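Local coordinates for beta-lactamase Rm3 (Uncultured bacterium, PDB 5IQK), which hydrolyses beta-lactam antibiotics as a zinc-dependent subclass B3 metallo-beta-lactamase, at residues R66-G78 against L89-A103. Sequence-based numbering, arbitrary orientation.
Sequences RIEDVKLILNSHG and LQRRSNALVAASPSA. With ZN (zinc ion), chain C.
Ile-73 sends its CD1 out from strand 70-74 to the end of helix 86-93. There CD1 lies 3.9 Å from CB of Leu-89 and also touches the OG of Ser-93. Its CG1 points away from the carbonyl carbon (chi1 -58°), which brings it against CB of Ala-95. The branch carbon CB meets CG2 of Val-97 on the same face of the sheet, and the two side chains cross obliquely. Ile-67 extends this apolar layer. Its CG1 comes 3.8 Å from CB of Arg-92, and its CD1 meets CD2 of Leu-89, with the two side chains at about a right angle. Helix 53-62 covers this group through Ile-57 and Ile-60. On the other face of the sheet, CD2 of Leu-74 rests 3.7 Å from CB of Ala-98, and Phe-140 of the second sheet also touches Ala-98.

Strand 70-74, helix 86-93 and strand 96-99 form a beta-alpha-beta crossover of the metallo-beta-lactamase fold. The parallel strands are joined by three backbone bonds: Ile-73 N to Leu-96 O, Ala-98 N to Ile-73 O (2.8 Å), and Asn-75 N to Ala-98 O.

Ser-93 OG donates to Leu-89 O. It also accepts from Ala-95 N, which makes an ST turn; the two bonds hold the hydroxyl at the helix end. A water bridges Val-70 O and Ser-93 O. A second water donates to Glu-68 OE2 and Arg-92 O and accepts from Arg-92 NE; this water lies at the edge of the guanidinium, in its plane, 2.6 Å from NE.

Beyond the strand, Asn-75 turns its OD1 to CB of Ala-103, while ND2 donates to His-77 O from above the carbonyl plane. His-77 NE2 binds a zinc ion at 2.1 Å together with His-79 and His-155, and its ND1 is hydrogen-bonded to Asp-179.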
loop_
_atom_site.group_PDB
_atom_site.type_symbol
_atom_site.label_atom_id
_atom_site.label_comp_id
_atom_site.label_asym_id
_atom_site.label_seq_id
_atom_site.Cartn_x
_atom_site.Cartn_y
_atom_site.Cartn_z
ATOM N N ARG A 66 -1.987 -17.450 -10.603
ATOM C CA ARG A 66 -3.443 -17.519 -10.488
ATOM C C ARG A 66 -3.952 -16.882 -9.198
ATOM O O ARG A 66 -3.350 -17.051 -8.141
ATOM C CB ARG A 66 -3.933 -18.963 -10.548
ATOM C CG ARG A 66 -3.447 -19.744 -11.757
ATOM C CD ARG A 66 -3.808 -21.204 -11.626
ATOM N NE ARG A 66 -5.255 -21.401 -11.625
ATOM C CZ ARG A 66 -5.897 -22.234 -10.810
ATOM N NH1 ARG A 66 -5.216 -22.975 -9.941
ATOM N NH2 ARG A 66 -7.218 -22.347 -10.885
ATOM N N ILE A 67 -5.071 -16.167 -9.297
ATOM C CA ILE A 67 -5.696 -15.542 -8.133
ATOM C C ILE A 67 -6.118 -16.639 -7.159
ATOM O O ILE A 67 -6.137 -16.440 -5.949
ATOM C CB ILE A 67 -6.918 -14.675 -8.533
ATOM C CG1 ILE A 67 -7.489 -13.937 -7.312
ATOM C CG2 ILE A 67 -7.987 -15.518 -9.219
ATOM C CD1 ILE A 67 -6.507 -12.991 -6.683
ATOM N N GLU A 68 -6.395 -17.828 -7.698
ATOM C CA GLU A 68 -6.826 -18.955 -6.888
ATOM C C GLU A 68 -5.714 -19.416 -5.952
ATOM O O GLU A 68 -5.966 -20.122 -4.979
ATOM C CB GLU A 68 -7.271 -20.122 -7.788
ATOM C CG GLU A 68 -8.563 -19.867 -8.550
ATOM C CD GLU A 68 -8.345 -19.115 -9.856
ATOM O OE1 GLU A 68 -7.175 -18.840 -10.211
ATOM O OE2 GLU A 68 -9.348 -18.785 -10.524
ATOM N N ASP A 69 -4.480 -19.034 -6.259
ATOM C CA ASP A 69 -3.339 -19.464 -5.458
ATOM C C ASP A 69 -2.919 -18.416 -4.433
ATOM O O ASP A 69 -1.988 -18.631 -3.660
ATOM C CB ASP A 69 -2.162 -19.818 -6.362
ATOM C CG ASP A 69 -2.427 -21.070 -7.185
ATOM O OD1 ASP A 69 -3.145 -21.960 -6.687
ATOM O OD2 ASP A 69 -1.926 -21.161 -8.320
ATOM N N VAL A 70 -3.592 -17.272 -4.444
ATOM C CA VAL A 70 -3.369 -16.267 -3.413
ATOM C C VAL A 70 -3.977 -16.750 -2.105
ATOM O O VAL A 70 -5.166 -17.033 -2.040
ATOM C CB VAL A 70 -3.967 -14.910 -3.820
ATOM C CG1 VAL A 70 -3.999 -13.942 -2.623
ATOM C CG2 VAL A 70 -3.174 -14.326 -4.963
ATOM N N LYS A 71 -3.169 -16.846 -1.060
ATOM C CA LYS A 71 -3.669 -17.395 0.197
ATOM C C LYS A 71 -3.751 -16.349 1.302
ATOM O O LYS A 71 -4.346 -16.590 2.346
ATOM C CB LYS A 71 -2.805 -18.574 0.620
ATOM C CG LYS A 71 -2.916 -19.712 -0.401
ATOM C CD LYS A 71 -2.383 -21.034 0.078
ATOM C CE LYS A 71 -2.439 -22.047 -1.062
ATOM N NZ LYS A 71 -3.673 -21.872 -1.885
ATOM N N LEU A 72 -3.166 -15.183 1.058
ATOM C CA LEU A 72 -3.242 -14.077 2.012
ATOM C C LEU A 72 -3.219 -12.754 1.270
ATOM O O LEU A 72 -2.400 -12.559 0.379
ATOM C CB LEU A 72 -2.084 -14.135 3.003
ATOM C CG LEU A 72 -1.987 -13.044 4.076
ATOM C CD1 LEU A 72 -3.205 -13.019 4.992
ATOM C CD2 LEU A 72 -0.711 -13.215 4.869
ATOM N N ILE A 73 -4.127 -11.856 1.639
ATOM C CA ILE A 73 -4.183 -10.515 1.070
ATOM C C ILE A 73 -3.921 -9.495 2.178
ATOM O O ILE A 73 -4.543 -9.569 3.240
ATOM C CB ILE A 73 -5.550 -10.224 0.429
ATOM C CG1 ILE A 73 -5.859 -11.263 -0.655
ATOM C CG2 ILE A 73 -5.601 -8.791 -0.107
ATOM C CD1 ILE A 73 -7.267 -11.175 -1.192
ATOM N N LEU A 74 -2.990 -8.576 1.938
ATOM C CA LEU A 74 -2.639 -7.553 2.921
ATOM C C LEU A 74 -3.145 -6.183 2.495
ATOM O O LEU A 74 -3.189 -5.868 1.316
ATOM C CB LEU A 74 -1.133 -7.488 3.124
ATOM C CG LEU A 74 -0.507 -8.866 3.381
ATOM C CD1 LEU A 74 0.995 -8.750 3.540
ATOM C CD2 LEU A 74 -1.138 -9.547 4.585
ATOM N N ASN A 75 -3.521 -5.373 3.476
ATOM C CA ASN A 75 -3.986 -4.019 3.228
ATOM C C ASN A 75 -3.002 -2.989 3.784
ATOM O O ASN A 75 -2.348 -3.232 4.802
ATOM C CB ASN A 75 -5.373 -3.819 3.849
ATOM C CG ASN A 75 -5.841 -2.373 3.785
ATOM O OD1 ASN A 75 -6.020 -1.718 4.816
ATOM N ND2 ASN A 75 -6.010 -1.860 2.573
ATOM N N SER A 76 -2.887 -1.851 3.110
ATOM C CA SER A 76 -2.099 -0.738 3.620
ATOM C C SER A 76 -2.996 0.190 4.449
ATOM O O SER A 76 -2.791 0.351 5.653
ATOM C CB SER A 76 -1.444 0.032 2.477
ATOM O OG SER A 76 -2.420 0.450 1.541
ATOM N N HIS A 77 -4.005 0.781 3.815
ATOM C CA HIS A 77 -5.009 1.540 4.583
ATOM C C HIS A 77 -6.390 1.500 3.925
ATOM O O HIS A 77 -6.546 1.031 2.793
ATOM C CB HIS A 77 -4.554 2.990 4.830
ATOM C CG HIS A 77 -4.456 3.860 3.605
ATOM N ND1 HIS A 77 -3.377 3.818 2.747
ATOM C CD2 HIS A 77 -5.248 4.870 3.157
ATOM C CE1 HIS A 77 -3.534 4.725 1.795
ATOM N NE2 HIS A 77 -4.660 5.372 2.018
ATOM N N GLY A 78 -7.385 2.012 4.646
ATOM C CA GLY A 78 -8.784 1.763 4.341
ATOM C C GLY A 78 -9.455 2.651 3.307
ATOM O O GLY A 78 -10.658 2.549 3.084
ATOM N N LEU A 89 -11.228 -9.511 -4.810
ATOM C CA LEU A 89 -10.019 -10.315 -4.730
ATOM C C LEU A 89 -10.196 -11.440 -3.715
ATOM O O LEU A 89 -9.787 -12.585 -3.960
ATOM C CB LEU A 89 -8.815 -9.446 -4.374
ATOM C CG LEU A 89 -8.438 -8.443 -5.464
ATOM C CD1 LEU A 89 -7.401 -7.462 -4.959
ATOM C CD2 LEU A 89 -7.940 -9.181 -6.721
ATOM N N GLN A 90 -10.837 -11.128 -2.594
ATOM C CA GLN A 90 -11.134 -12.152 -1.594
ATOM C C GLN A 90 -12.063 -13.227 -2.142
ATOM O O GLN A 90 -11.809 -14.415 -1.967
ATOM C CB GLN A 90 -11.751 -11.524 -0.349
ATOM C CG GLN A 90 -12.311 -12.533 0.646
ATOM C CD GLN A 90 -12.448 -11.925 2.027
ATOM O OE1 GLN A 90 -13.480 -11.339 2.359
ATOM N NE2 GLN A 90 -11.409 -12.069 2.845
ATOM N N ARG A 91 -13.130 -12.818 -2.819
ATOM C CA ARG A 91 -14.069 -13.785 -3.378
ATOM C C ARG A 91 -13.399 -14.719 -4.377
ATOM O O ARG A 91 -13.691 -15.914 -4.407
ATOM C CB ARG A 91 -15.242 -13.079 -4.050
ATOM C CG ARG A 91 -16.333 -12.636 -3.098
ATOM C CD ARG A 91 -17.605 -12.300 -3.862
ATOM N NE ARG A 91 -17.364 -11.346 -4.944
ATOM C CZ ARG A 91 -17.363 -10.024 -4.787
ATOM N NH1 ARG A 91 -17.580 -9.501 -3.588
ATOM N NH2 ARG A 91 -17.138 -9.227 -5.824
ATOM N N ARG A 92 -12.488 -14.178 -5.181
ATOM C CA ARG A 92 -11.857 -14.963 -6.246
ATOM C C ARG A 92 -10.729 -15.857 -5.723
ATOM O O ARG A 92 -10.354 -16.836 -6.369
ATOM C CB ARG A 92 -11.320 -14.038 -7.345
ATOM C CG ARG A 92 -12.396 -13.339 -8.190
ATOM C CD ARG A 92 -13.066 -14.310 -9.160
ATOM N NE ARG A 92 -12.115 -14.875 -10.116
ATOM C CZ ARG A 92 -11.765 -14.288 -11.257
ATOM N NH1 ARG A 92 -12.303 -13.130 -11.606
ATOM N NH2 ARG A 92 -10.884 -14.868 -12.056
ATOM N N SER A 93 -10.173 -15.513 -4.565
ATOM C CA SER A 93 -9.066 -16.282 -4.001
ATOM C C SER A 93 -9.472 -17.115 -2.790
ATOM O O SER A 93 -8.826 -18.122 -2.472
ATOM C CB SER A 93 -7.921 -15.346 -3.621
ATOM O OG SER A 93 -8.322 -14.457 -2.593
ATOM N N ASN A 94 -10.536 -16.674 -2.121
ATOM C CA ASN A 94 -10.980 -17.239 -0.854
ATOM C C ASN A 94 -9.907 -17.032 0.219
ATOM O O ASN A 94 -9.836 -17.773 1.194
ATOM C CB ASN A 94 -11.331 -18.728 -1.017
ATOM C CG ASN A 94 -12.236 -19.237 0.080
ATOM O OD1 ASN A 94 -12.945 -18.462 0.720
ATOM N ND2 ASN A 94 -12.227 -20.547 0.299
ATOM N N ALA A 95 -9.088 -15.998 0.037
ATOM C CA ALA A 95 -8.028 -15.661 0.981
ATOM C C ALA A 95 -8.531 -14.756 2.094
ATOM O O ALA A 95 -9.447 -13.960 1.890
ATOM C CB ALA A 95 -6.862 -14.985 0.257
ATOM N N LEU A 96 -7.926 -14.871 3.273
ATOM C CA LEU A 96 -8.175 -13.903 4.337
ATOM C C LEU A 96 -7.484 -12.586 4.036
ATOM O O LEU A 96 -6.458 -12.568 3.356
ATOM C CB LEU A 96 -7.705 -14.433 5.685
ATOM C CG LEU A 96 -8.555 -15.575 6.225
ATOM C CD1 LEU A 96 -7.809 -16.325 7.310
ATOM C CD2 LEU A 96 -9.872 -15.009 6.739
ATOM N N VAL A 97 -8.050 -11.492 4.544
ATOM C CA VAL A 97 -7.454 -10.170 4.397
ATOM C C VAL A 97 -6.910 -9.686 5.743
ATOM O O VAL A 97 -7.616 -9.715 6.751
ATOM C CB VAL A 97 -8.474 -9.138 3.852
ATOM C CG1 VAL A 97 -7.918 -7.748 3.944
ATOM C CG2 VAL A 97 -8.854 -9.465 2.410
ATOM N N ALA A 98 -5.658 -9.243 5.764
ATOM C CA ALA A 98 -5.087 -8.704 6.995
ATOM C C ALA A 98 -4.998 -7.182 6.917
ATOM O O ALA A 98 -4.523 -6.624 5.928
ATOM C CB ALA A 98 -3.715 -9.307 7.263
ATOM N N ALA A 99 -5.458 -6.524 7.971
ATOM C CA ALA A 99 -5.465 -5.068 8.034
ATOM C C ALA A 99 -5.338 -4.635 9.476
ATOM O O ALA A 99 -5.602 -5.426 10.384
ATOM C CB ALA A 99 -6.726 -4.509 7.420
ATOM N N SER A 100 -4.962 -3.380 9.694
ATOM C CA SER A 100 -4.869 -2.852 11.057
ATOM C C SER A 100 -6.247 -2.832 11.712
ATOM O O SER A 100 -7.268 -2.843 11.025
ATOM C CB SER A 100 -4.275 -1.440 11.050
ATOM O OG SER A 100 -5.185 -0.519 10.469
ATOM N N PRO A 101 -6.284 -2.804 13.048
ATOM C CA PRO A 101 -7.574 -2.703 13.738
ATOM C C PRO A 101 -8.389 -1.519 13.223
ATOM O O PRO A 101 -9.587 -1.658 12.976
ATOM C CB PRO A 101 -7.165 -2.516 15.196
ATOM C CG PRO A 101 -5.887 -3.283 15.292
ATOM C CD PRO A 101 -5.175 -3.048 13.989
ATOM N N SER A 102 -7.736 -0.388 13.003
ATOM C CA SER A 102 -8.458 0.793 12.522
ATOM C C SER A 102 -8.906 0.630 11.057
ATOM O O SER A 102 -10.062 0.891 10.734
ATOM C CB SER A 102 -7.612 2.051 12.686
ATOM O OG SER A 102 -8.249 3.159 12.069
ATOM N N ALA A 103 -8.006 0.203 10.177
ATOM C CA ALA A 103 -8.371 0.011 8.772
ATOM C C ALA A 103 -9.463 -1.057 8.629
ATOM O O ALA A 103 -10.341 -0.955 7.773
ATOM C CB ALA A 103 -7.139 -0.367 7.933
HETATM ZN ZN ZN C . -5.292 7.188 1.250
HETATM O O HOH W 1 -11.641 -17.182 -8.915
HETATM O O HOH W 2 -6.900 -18.906 -1.035
HETATM O O HOH W 3 -4.342 -1.973 7.180
HETATM O O HOH W 4 -3.158 7.381 -0.178
HETATM O O HOH W 5 -5.449 7.442 -0.624
#